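ATP grasp ligase (Microcystis aeruginosa MRC, PDB 5IG9) probably acts as an ATP-grasp ligase of microviridin biosynthesis, using ATP to activate side-chain carboxylates of a precursor peptide for ring closure. Local coordinates at residues S9-N12 and E13-L17; V18-A21 and I22-M25; Y256-K260 and T261-Q265. All blocks are in the same frame, centred on the assembly; numbering follows the deposited sequence.

Contact 1 (S9-N12 and E13-L17)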
ATOM      1  N   SER A   9       4.745   7.080  19.085  1.00 56.92           N
ATOM      2  CA  SER A   9       5.062   7.734  20.352  1.00 59.34           C
ATOM      3  C   SER A   9       5.263   9.238  20.199  1.00 62.29           C
ATOM      4  O   SER A   9       4.942   9.997  21.120  1.00 59.45           O
ATOM      5  CB  SER A   9       6.306   7.096  20.972  1.00 63.20           C
ATOM      6  OG  SER A   9       7.410   7.168  20.087  1.00 65.39           O
ATOM      7  N   ARG A  10       5.794   9.691  19.063  1.00 59.98           N
ATOM      8  CA  ARG A  10       6.065  11.106  18.855  1.00 58.67           C
ATOM      9  C   ARG A  10       4.919  11.835  18.159  1.00 56.11           C
ATOM     10  O   ARG A  10       5.135  12.913  17.592  1.00 54.32           O
ATOM     11  CB  ARG A  10       7.365  11.290  18.065  1.00 65.38           C
ATOM     12  CG  ARG A  10       8.617  10.786  18.775  1.00 68.53           C
ATOM     13  CD  ARG A  10       9.877  11.105  17.976  1.00 72.57           C
ATOM     14  NE  ARG A  10      10.624  12.238  18.520  1.00 78.53           N
ATOM     15  CZ  ARG A  10      10.501  13.494  18.102  1.00 78.31           C
ATOM     16  NH1 ARG A  10       9.654  13.794  17.127  1.00 77.96           N
ATOM     17  NH2 ARG A  10      11.229  14.454  18.658  1.00 72.23           N
ATOM     18  N   ASP A  11       3.710  11.275  18.189  1.00 55.99           N
ATOM     19  CA  ASP A  11       2.568  11.964  17.612  1.00 55.03           C
ATOM     20  C   ASP A  11       2.192  13.167  18.472  1.00 55.67           C
ATOM     21  O   ASP A  11       2.589  13.287  19.635  1.00 58.07           O
ATOM     22  CB  ASP A  11       1.375  11.020  17.473  1.00 54.67           C
ATOM     23  CG  ASP A  11       0.473  11.390  16.309  1.00 57.08           C
ATOM     24  OD1 ASP A  11       0.624  12.504  15.767  1.00 58.20           O
ATOM     25  OD2 ASP A  11      -0.387  10.565  15.936  1.00 63.00           O
ATOM     26  N   ASN A  12       1.408  14.061  17.883  1.00 56.43           N
ATOM     27  CA  ASN A  12       1.179  15.376  18.463  1.00 57.05           C
ATOM     28  C   ASN A  12      -0.034  15.334  19.396  1.00 60.52           C
ATOM     29  O   ASN A  12      -0.443  14.268  19.863  1.00 58.62           O
ATOM     30  CB  ASN A  12       1.043  16.417  17.345  1.00 52.86           C
ATOM     31  CG  ASN A  12      -0.020  16.053  16.323  1.00 50.36           C
ATOM     32  OD1 ASN A  12      -1.063  15.496  16.661  1.00 53.68           O
ATOM     33  ND2 ASN A  12       0.245  16.369  15.059  1.00 48.73           N
ATOM     34  N   GLU A  13      -0.618  16.497  19.674  1.00 54.18           N
ATOM     35  CA  GLU A  13      -1.684  16.647  20.654  1.00 57.73           C
ATOM     36  C   GLU A  13      -3.034  16.152  20.152  1.00 55.74           C
ATOM     37  O   GLU A  13      -4.022  16.246  20.888  1.00 60.45           O
ATOM     38  CB  GLU A  13      -1.803  18.115  21.081  1.00 59.54           C
ATOM     39  CG  GLU A  13      -0.484  18.776  21.483  1.00 67.51           C
ATOM     40  CD  GLU A  13       0.362  19.205  20.288  1.00 72.28           C
ATOM     41  OE1 GLU A  13      -0.216  19.610  19.256  1.00 85.73           O
ATOM     42  OE2 GLU A  13       1.606  19.129  20.379  1.00 72.51           O
ATOM     43  N   SER A  14      -3.105  15.635  18.924  1.00 53.80           N
ATOM     44  CA  SER A  14      -4.371  15.105  18.432  1.00 55.48           C
ATOM     45  C   SER A  14      -4.790  13.872  19.222  1.00 54.39           C
ATOM     46  O   SER A  14      -5.985  13.652  19.454  1.00 54.77           O
ATOM     47  CB  SER A  14      -4.255  14.768  16.945  1.00 56.66           C
ATOM     48  OG  SER A  14      -3.337  15.633  16.299  1.00 58.12           O
ATOM     49  N   ILE A  15      -3.822  13.061  19.647  1.00 55.69           N
ATOM     50  CA  ILE A  15      -4.092  11.818  20.367  1.00 52.63           C
ATOM     51  C   ILE A  15      -4.746  12.106  21.717  1.00 51.92           C
ATOM     52  O   ILE A  15      -5.841  11.583  21.974  1.00 54.75           O
ATOM     53  CB  ILE A  15      -2.810  10.987  20.534  1.00 51.95           C
ATOM     54  CG1 ILE A  15      -2.112  10.822  19.189  1.00 51.51           C
ATOM     55  CG2 ILE A  15      -3.139   9.628  21.128  1.00 50.85           C
ATOM     56  CD1 ILE A  15      -2.985  10.172  18.149  1.00 55.48           C
ATOM     57  N   PRO A  16      -4.145  12.908  22.609  1.00 56.20           N
ATOM     58  CA  PRO A  16      -4.817  13.163  23.895  1.00 56.72           C
ATOM     59  C   PRO A  16      -6.132  13.902  23.745  1.00 53.01           C
ATOM     60  O   PRO A  16      -7.016  13.752  24.596  1.00 50.34           O
ATOM     61  CB  PRO A  16      -3.787  13.990  24.673  1.00 56.58           C
ATOM     62  CG  PRO A  16      -2.990  14.662  23.632  1.00 56.58           C
ATOM     63  CD  PRO A  16      -2.880  13.663  22.517  1.00 57.66           C
ATOM     64  N   LEU A  17      -6.288  14.696  22.685  1.00 47.17           N
ATOM     65  CA  LEU A  17      -7.559  15.371  22.447  1.00 49.72           C
ATOM     66  C   LEU A  17      -8.677  14.368  22.189  1.00 51.16           C
ATOM     67  O   LEU A  17      -9.818  14.573  22.621  1.00 52.15           O
ATOM     68  CB  LEU A  17      -7.425  16.334  21.271  1.00 50.02           C
ATOM     69  CG  LEU A  17      -6.991  17.761  21.591  1.00 51.04           C
ATOM     70  CD1 LEU A  17      -6.472  18.434  20.337  1.00 52.37           C
ATOM     71  CD2 LEU A  17      -8.161  18.538  22.169  1.00 50.53           C
TER

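Contact 2 (V18-A21 and I22-M25)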
ATOM      1  N   VAL A  18      -8.365  13.273  21.497  1.00 49.45           N
ATOM      2  CA  VAL A  18      -9.387  12.298  21.134  1.00 51.19           C
ATOM      3  C   VAL A  18      -9.653  11.332  22.280  1.00 53.95           C
ATOM      4  O   VAL A  18     -10.808  10.991  22.562  1.00 54.88           O
ATOM      5  CB  VAL A  18      -8.980  11.550  19.853  1.00 51.66           C
ATOM      6  CG1 VAL A  18      -9.962  10.425  19.562  1.00 49.12           C
ATOM      7  CG2 VAL A  18      -8.914  12.515  18.685  1.00 51.13           C
ATOM      8  N   ILE A  19      -8.598  10.865  22.955  1.00 50.28           N
ATOM      9  CA  ILE A  19      -8.794   9.888  24.023  1.00 51.50           C
ATOM     10  C   ILE A  19      -9.611  10.495  25.156  1.00 52.56           C
ATOM     11  O   ILE A  19     -10.449   9.821  25.766  1.00 54.07           O
ATOM     12  CB  ILE A  19      -7.443   9.340  24.525  1.00 57.21           C
ATOM     13  CG1 ILE A  19      -6.675  10.397  25.320  1.00 65.48           C
ATOM     14  CG2 ILE A  19      -6.599   8.849  23.366  1.00 54.24           C
ATOM     15  CD1 ILE A  19      -5.425   9.870  25.980  1.00 66.39           C
ATOM     16  N   LYS A  20      -9.401  11.782  25.442  1.00 55.04           N
ATOM     17  CA  LYS A  20     -10.137  12.414  26.531  1.00 58.01           C
ATOM     18  C   LYS A  20     -11.588  12.655  26.142  1.00 52.63           C
ATOM     19  O   LYS A  20     -12.489  12.532  26.979  1.00 52.80           O
ATOM     20  CB  LYS A  20      -9.455  13.718  26.939  1.00 63.58           C
ATOM     21  CG  LYS A  20      -8.066  13.523  27.521  1.00 71.02           C
ATOM     22  CD  LYS A  20      -7.543  14.804  28.141  1.00 78.57           C
ATOM     23  CE  LYS A  20      -6.041  14.739  28.345  1.00 80.54           C
ATOM     24  NZ  LYS A  20      -5.613  13.432  28.914  1.00 83.01           N
ATOM     25  N   ALA A  21     -11.837  12.991  24.874  1.00 52.92           N
ATOM     26  CA  ALA A  21     -13.210  13.109  24.404  1.00 51.29           C
ATOM     27  C   ALA A  21     -13.886  11.748  24.332  1.00 52.21           C
ATOM     28  O   ALA A  21     -15.100  11.647  24.540  1.00 56.74           O
ATOM     29  CB  ALA A  21     -13.246  13.799  23.042  1.00 49.56           C
ATOM     30  N   ILE A  22     -13.119  10.694  24.041  1.00 51.75           N
ATOM     31  CA  ILE A  22     -13.658   9.339  24.095  1.00 53.74           C
ATOM     32  C   ILE A  22     -13.940   8.939  25.536  1.00 53.40           C
ATOM     33  O   ILE A  22     -15.023   8.435  25.858  1.00 53.98           O
ATOM     34  CB  ILE A  22     -12.697   8.346  23.416  1.00 53.71           C
ATOM     35  CG1 ILE A  22     -12.695   8.543  21.903  1.00 55.34           C
ATOM     36  CG2 ILE A  22     -13.086   6.913  23.746  1.00 54.80           C
ATOM     37  CD1 ILE A  22     -11.789   7.577  21.181  1.00 54.21           C
ATOM     38  N   GLU A  23     -12.971   9.162  26.428  1.00 53.78           N
ATOM     39  CA  GLU A  23     -13.171   8.824  27.833  1.00 54.39           C
ATOM     40  C   GLU A  23     -14.316   9.624  28.443  1.00 58.28           C
ATOM     41  O   GLU A  23     -15.053   9.113  29.294  1.00 63.03           O
ATOM     42  CB  GLU A  23     -11.882   9.050  28.623  1.00 50.76           C
ATOM     43  CG  GLU A  23     -10.776   8.058  28.313  1.00 48.55           C
ATOM     44  CD  GLU A  23      -9.442   8.474  28.898  1.00 47.84           C
ATOM     45  OE1 GLU A  23      -9.318   9.633  29.342  1.00 47.86           O
ATOM     46  OE2 GLU A  23      -8.515   7.639  28.916  1.00 45.11           O
ATOM     47  N   ALA A  24     -14.482  10.880  28.025  1.00 55.76           N
ATOM     48  CA  ALA A  24     -15.558  11.691  28.580  1.00 55.32           C
ATOM     49  C   ALA A  24     -16.930  11.232  28.104  1.00 55.30           C
ATOM     50  O   ALA A  24     -17.941  11.633  28.689  1.00 53.08           O
ATOM     51  CB  ALA A  24     -15.343  13.166  28.240  1.00 52.58           C
ATOM     52  N   MET A  25     -16.994  10.405  27.063  1.00 57.83           N
ATOM     53  CA  MET A  25     -18.261   9.873  26.580  1.00 57.23           C
ATOM     54  C   MET A  25     -18.611   8.528  27.200  1.00 55.51           C
ATOM     55  O   MET A  25     -19.566   7.884  26.755  1.00 50.85           O
ATOM     56  CB  MET A  25     -18.237   9.754  25.054  1.00 59.59           C
ATOM     57  CG  MET A  25     -18.187  11.089  24.335  1.00 63.65           C
ATOM     58  SD  MET A  25     -18.326  10.933  22.548  1.00 69.03           S
ATOM     59  CE  MET A  25     -20.071  10.565  22.385  1.00 64.14           C
TER

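Contact 3 (Y256-K260 and T261-Q265)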
ATOM      1  N   TYR A 256     -15.110  29.453   6.602  1.00 43.24           N
ATOM      2  CA  TYR A 256     -15.472  29.734   5.221  1.00 43.49           C
ATOM      3  C   TYR A 256     -16.646  28.844   4.844  1.00 45.63           C
ATOM      4  O   TYR A 256     -16.705  27.683   5.256  1.00 49.82           O
ATOM      5  CB  TYR A 256     -14.283  29.504   4.279  1.00 43.34           C
ATOM      6  CG  TYR A 256     -14.497  29.941   2.843  1.00 42.51           C
ATOM      7  CD1 TYR A 256     -15.131  29.107   1.928  1.00 42.93           C
ATOM      8  CD2 TYR A 256     -14.046  31.176   2.397  1.00 42.72           C
ATOM      9  CE1 TYR A 256     -15.322  29.499   0.617  1.00 44.19           C
ATOM     10  CE2 TYR A 256     -14.232  31.575   1.087  1.00 42.24           C
ATOM     11  CZ  TYR A 256     -14.870  30.731   0.203  1.00 42.16           C
ATOM     12  OH  TYR A 256     -15.058  31.122  -1.102  1.00 43.03           O
ATOM     13  N   ASP A 257     -17.577  29.394   4.067  1.00 48.62           N
ATOM     14  CA  ASP A 257     -18.766  28.669   3.634  1.00 46.66           C
ATOM     15  C   ASP A 257     -18.587  28.244   2.181  1.00 46.87           C
ATOM     16  O   ASP A 257     -18.649  29.075   1.270  1.00 53.14           O
ATOM     17  CB  ASP A 257     -20.020  29.526   3.801  1.00 49.41           C
ATOM     18  CG  ASP A 257     -20.403  29.727   5.258  1.00 54.28           C
ATOM     19  OD1 ASP A 257     -20.246  28.781   6.059  1.00 56.42           O
ATOM     20  OD2 ASP A 257     -20.864  30.837   5.605  1.00 53.47           O
ATOM     21  N   LEU A 258     -18.364  26.952   1.970  1.00 50.33           N
ATOM     22  CA  LEU A 258     -18.316  26.415   0.623  1.00 48.86           C
ATOM     23  C   LEU A 258     -19.691  26.520  -0.037  1.00 51.53           C
ATOM     24  O   LEU A 258     -20.719  26.461   0.642  1.00 52.31           O
ATOM     25  CB  LEU A 258     -17.882  24.952   0.642  1.00 50.71           C
ATOM     26  CG  LEU A 258     -16.415  24.620   0.894  1.00 48.87           C
ATOM     27  CD1 LEU A 258     -16.232  23.114   1.004  1.00 50.77           C
ATOM     28  CD2 LEU A 258     -15.558  25.185  -0.223  1.00 48.85           C
ATOM     29  N   PRO A 259     -19.734  26.684  -1.356  1.00 51.37           N
ATOM     30  CA  PRO A 259     -20.996  26.482  -2.073  1.00 49.49           C
ATOM     31  C   PRO A 259     -21.524  25.077  -1.819  1.00 49.61           C
ATOM     32  O   PRO A 259     -20.758  24.114  -1.743  1.00 51.50           O
ATOM     33  CB  PRO A 259     -20.604  26.688  -3.540  1.00 48.74           C
ATOM     34  CG  PRO A 259     -19.391  27.564  -3.484  1.00 48.93           C
ATOM     35  CD  PRO A 259     -18.653  27.140  -2.247  1.00 49.56           C
ATOM     36  N   LYS A 260     -22.848  24.961  -1.676  1.00 50.12           N
ATOM     37  CA  LYS A 260     -23.439  23.653  -1.412  1.00 53.06           C
ATOM     38  C   LYS A 260     -23.145  22.657  -2.527  1.00 51.88           C
ATOM     39  O   LYS A 260     -23.180  21.446  -2.288  1.00 51.49           O
ATOM     40  CB  LYS A 260     -24.951  23.772  -1.208  1.00 58.63           C
ATOM     41  CG  LYS A 260     -25.755  23.887  -2.491  1.00 66.09           C
ATOM     42  CD  LYS A 260     -27.208  23.482  -2.282  1.00 69.90           C
ATOM     43  CE  LYS A 260     -27.349  21.976  -2.092  1.00 71.54           C
ATOM     44  NZ  LYS A 260     -28.779  21.562  -2.000  1.00 76.03           N
ATOM     45  N   THR A 261     -22.849  23.141  -3.736  1.00 51.02           N
ATOM     46  CA  THR A 261     -22.470  22.245  -4.822  1.00 53.14           C
ATOM     47  C   THR A 261     -21.089  21.649  -4.585  1.00 51.50           C
ATOM     48  O   THR A 261     -20.880  20.449  -4.799  1.00 50.16           O
ATOM     49  CB  THR A 261     -22.508  22.989  -6.156  1.00 54.11           C
ATOM     50  OG1 THR A 261     -23.833  23.482  -6.391  1.00 53.51           O
ATOM     51  CG2 THR A 261     -22.107  22.066  -7.295  1.00 54.97           C
ATOM     52  N   ILE A 262     -20.135  22.469  -4.140  1.00 47.61           N
ATOM     53  CA  ILE A 262     -18.806  21.958  -3.820  1.00 47.32           C
ATOM     54  C   ILE A 262     -18.874  20.996  -2.640  1.00 49.04           C
ATOM     55  O   ILE A 262     -18.213  19.951  -2.633  1.00 47.15           O
ATOM     56  CB  ILE A 262     -17.835  23.123  -3.544  1.00 49.53           C
ATOM     57  CG1 ILE A 262     -17.784  24.079  -4.739  1.00 47.99           C
ATOM     58  CG2 ILE A 262     -16.443  22.592  -3.222  1.00 51.59           C
ATOM     59  CD1 ILE A 262     -17.214  23.466  -5.988  1.00 48.36           C
ATOM     60  N   GLU A 263     -19.681  21.328  -1.626  1.00 49.98           N
ATOM     61  CA  GLU A 263     -19.819  20.443  -0.472  1.00 49.52           C
ATOM     62  C   GLU A 263     -20.385  19.088  -0.877  1.00 46.38           C
ATOM     63  O   GLU A 263     -19.917  18.046  -0.405  1.00 45.31           O
ATOM     64  CB  GLU A 263     -20.706  21.091   0.591  1.00 54.54           C
ATOM     65  CG  GLU A 263     -20.022  22.176   1.397  1.00 58.45           C
ATOM     66  CD  GLU A 263     -20.892  22.679   2.529  1.00 59.52           C
ATOM     67  OE1 GLU A 263     -22.050  22.223   2.627  1.00 58.18           O
ATOM     68  OE2 GLU A 263     -20.421  23.524   3.321  1.00 60.71           O
ATOM     69  N   LYS A 264     -21.395  19.080  -1.750  1.00 45.59           N
ATOM     70  CA  LYS A 264     -21.980  17.811  -2.167  1.00 49.97           C
ATOM     71  C   LYS A 264     -21.030  17.026  -3.063  1.00 45.39           C
ATOM     72  O   LYS A 264     -21.064  15.791  -3.067  1.00 45.13           O
ATOM     73  CB  LYS A 264     -23.318  18.050  -2.871  1.00 58.14           C
ATOM     74  CG  LYS A 264     -23.254  18.083  -4.390  1.00 67.60           C
ATOM     75  CD  LYS A 264     -23.981  16.890  -4.997  1.00 78.52           C
ATOM     76  CE  LYS A 264     -23.919  16.904  -6.519  1.00 83.76           C
ATOM     77  NZ  LYS A 264     -24.701  15.777  -7.098  1.00 88.66           N
ATOM     78  N   GLN A 265     -20.167  17.715  -3.813  1.00 45.94           N
ATOM     79  CA  GLN A 265     -19.204  17.010  -4.653  1.00 45.16           C
ATOM     80  C   GLN A 265     -18.093  16.393  -3.814  1.00 46.38           C
ATOM     81  O   GLN A 265     -17.635  15.282  -4.102  1.00 45.00           O
ATOM     82  CB  GLN A 265     -18.623  17.958  -5.705  1.00 46.06           C
ATOM     83  CG  GLN A 265     -19.594  18.327  -6.822  1.00 46.75           C
ATOM     84  CD  GLN A 265     -19.038  19.390  -7.750  1.00 46.71           C
ATOM     85  OE1 GLN A 265     -18.637  20.467  -7.309  1.00 46.96           O
ATOM     86  NE2 GLN A 265     -19.004  19.090  -9.042  1.00 47.00           N
TER

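Contact 1 (S9-N12 and E13-L17)
Asp11 and Ile15 cross at about a right angle, the carboxylate of the first lying against the outer end of the second: Asp11 OD2 is 3.4 Å from Ile15 CD1, and CG1 of the isoleucine is close behind. With CG swung away from its own backbone nitrogen (chi1 -150°), Asp11 reaches this position while its other oxygen, OD1, accepts from Asn12 N at 2.7 Å, on the anti side and 32° out of the carboxylate plane. Asn12 uses its side chain differently. Its amide oxygen turns forward over the start of the helix and accepts from the backbone, Ser14 N to Asn12 OD1 at 3.1 Å and 162°, which closes an Asx turn and caps the backbone N-H of Ser14 at the start of the helix. Because OD2 of Asp11 also pairs with Arg73 and Thr7, replacement by an alanine would probably leave the Arg73 charge without this mate and the backbone N-H of Asn12 without its acceptor. The turn links strand 3-7 to helix 14-23; on its flanks Ile15 touches Arg31 of strand 29-33, Asn12 ND2 bonds to Glu300, and Phe302 of helix 302-305 packs on Asn12, Glu13 and Ser14.

Contact 2 (V18-A21 and I22-M25)
Residues Val18 to Ala24 are joined by three successive i to i+4 backbone bonds, Ile22 N to Val18 O, Glu23 N to Ile19 O and Ala24 N to Lys20 O, all of 2.7 to 2.8 Å, the middle one straightest at 164°. Met25 N turns back instead to Ile22 O, 3.0 Å away, a three-residue step that tightens the chain there. Of the side chains, Val18 and Ile22 form the apolar pair: one turn apart, they cross obliquely, and the CG1 methyl of the valine meets CD1 of the isoleucine at 3.8 Å. Val18 presents CG1 because this branch stands opposite its backbone nitrogen (chi1 173°), while the straight Ile22 chain brings CD1 alongside it. On another side of the helix the extended Glu23 chain passes over the Ile19 carbonyl, and its carboxylate comes near Lys20: Lys20 NZ and Glu23 OE1 are 5.3 Å apart, too far for contact, although the opposite charges probably attract weakly. Ala21 and Met25 face helix 313-323, Ala21 touching Gln315 and Ala318, and Met25 touching Val322. Ile22 reaches both that helix and Val3, while Ile19 meets Ile5 of the sheet. Burial of one helix flank against a parallel sheet is what a beta-alpha-beta crossover produces, here strand 3-7, helix 14-23 and strand 29-33 of a Rossmann-like pre-ATP-grasp domain.

Contact 3 (Y256-K260 and T261-Q265)
Thr261 follows Lys260 in the first turn of its helix, its nitrogen beside the lysine CB and CG. Ile262 is the first to make apolar contacts: its CG1 lies 4.0 Å from Pro259 CB, the two side chains side by side and pointing the same way, while its other branch, CG2, meets Leu258 CD2 at 4.1 Å, the leucine crossing at about a right angle. These two branches let Ile262 straddle the entry to the helix; Tyr290 of strand 290-296 touches all three residues, and Leu258 is buried against Leu216, Ile218 and Thr227 as well. At Glu263 the backbone closes the first turn, Glu263 N to Pro259 O at 3.0 Å and 166°, with Pro259 in the N-cap position. Helix 260-273 follows edge strand 254-255 and leads to strand 277-284 of the same antiparallel sheet. With Glu263 CG anti to its carbonyl carbon (chi1 -76°), that methylene is set obliquely against Leu258, 3.6 Å from Leu258 CB, and the extended chain carries the carboxylate onward. The pair occupies the two positions of a hydrophobic staple, before the N-cap and in the first turn, but with a glutamate at the second it is at most staple-like, CG giving the closest touch. Lys264 N bonds to Lys260 O at 3.0 Å, and its ammonium group turns onward to a salt bridge with Glu268. Gln265 N returns to Thr261 O.

Contacts 1 and 2 are consecutive along helix 14-23, with centres 13 Å apart: residues 9-17 form the loop after strand 3-7 and the first turn, and residues 18-25 carry the helix on toward strand 29-33. Both lie in the MvdD pre-ATP-grasp region and serve the same parallel sheet. Contact 3 comes much later in the chain, where helix 260-273 starts beside a separate antiparallel sheet; its centre is 30 Å from each of the others, and its nearest atoms are about 20 Å from contact 1. Contacts 1 and 3 thus mark two helix entries, one beside the parallel sheet that holds strand 3-7, the other beside the antiparallel sheet that holds strand 254-255, while late segments 302-305 and 313-323 pack back onto helix 14-23.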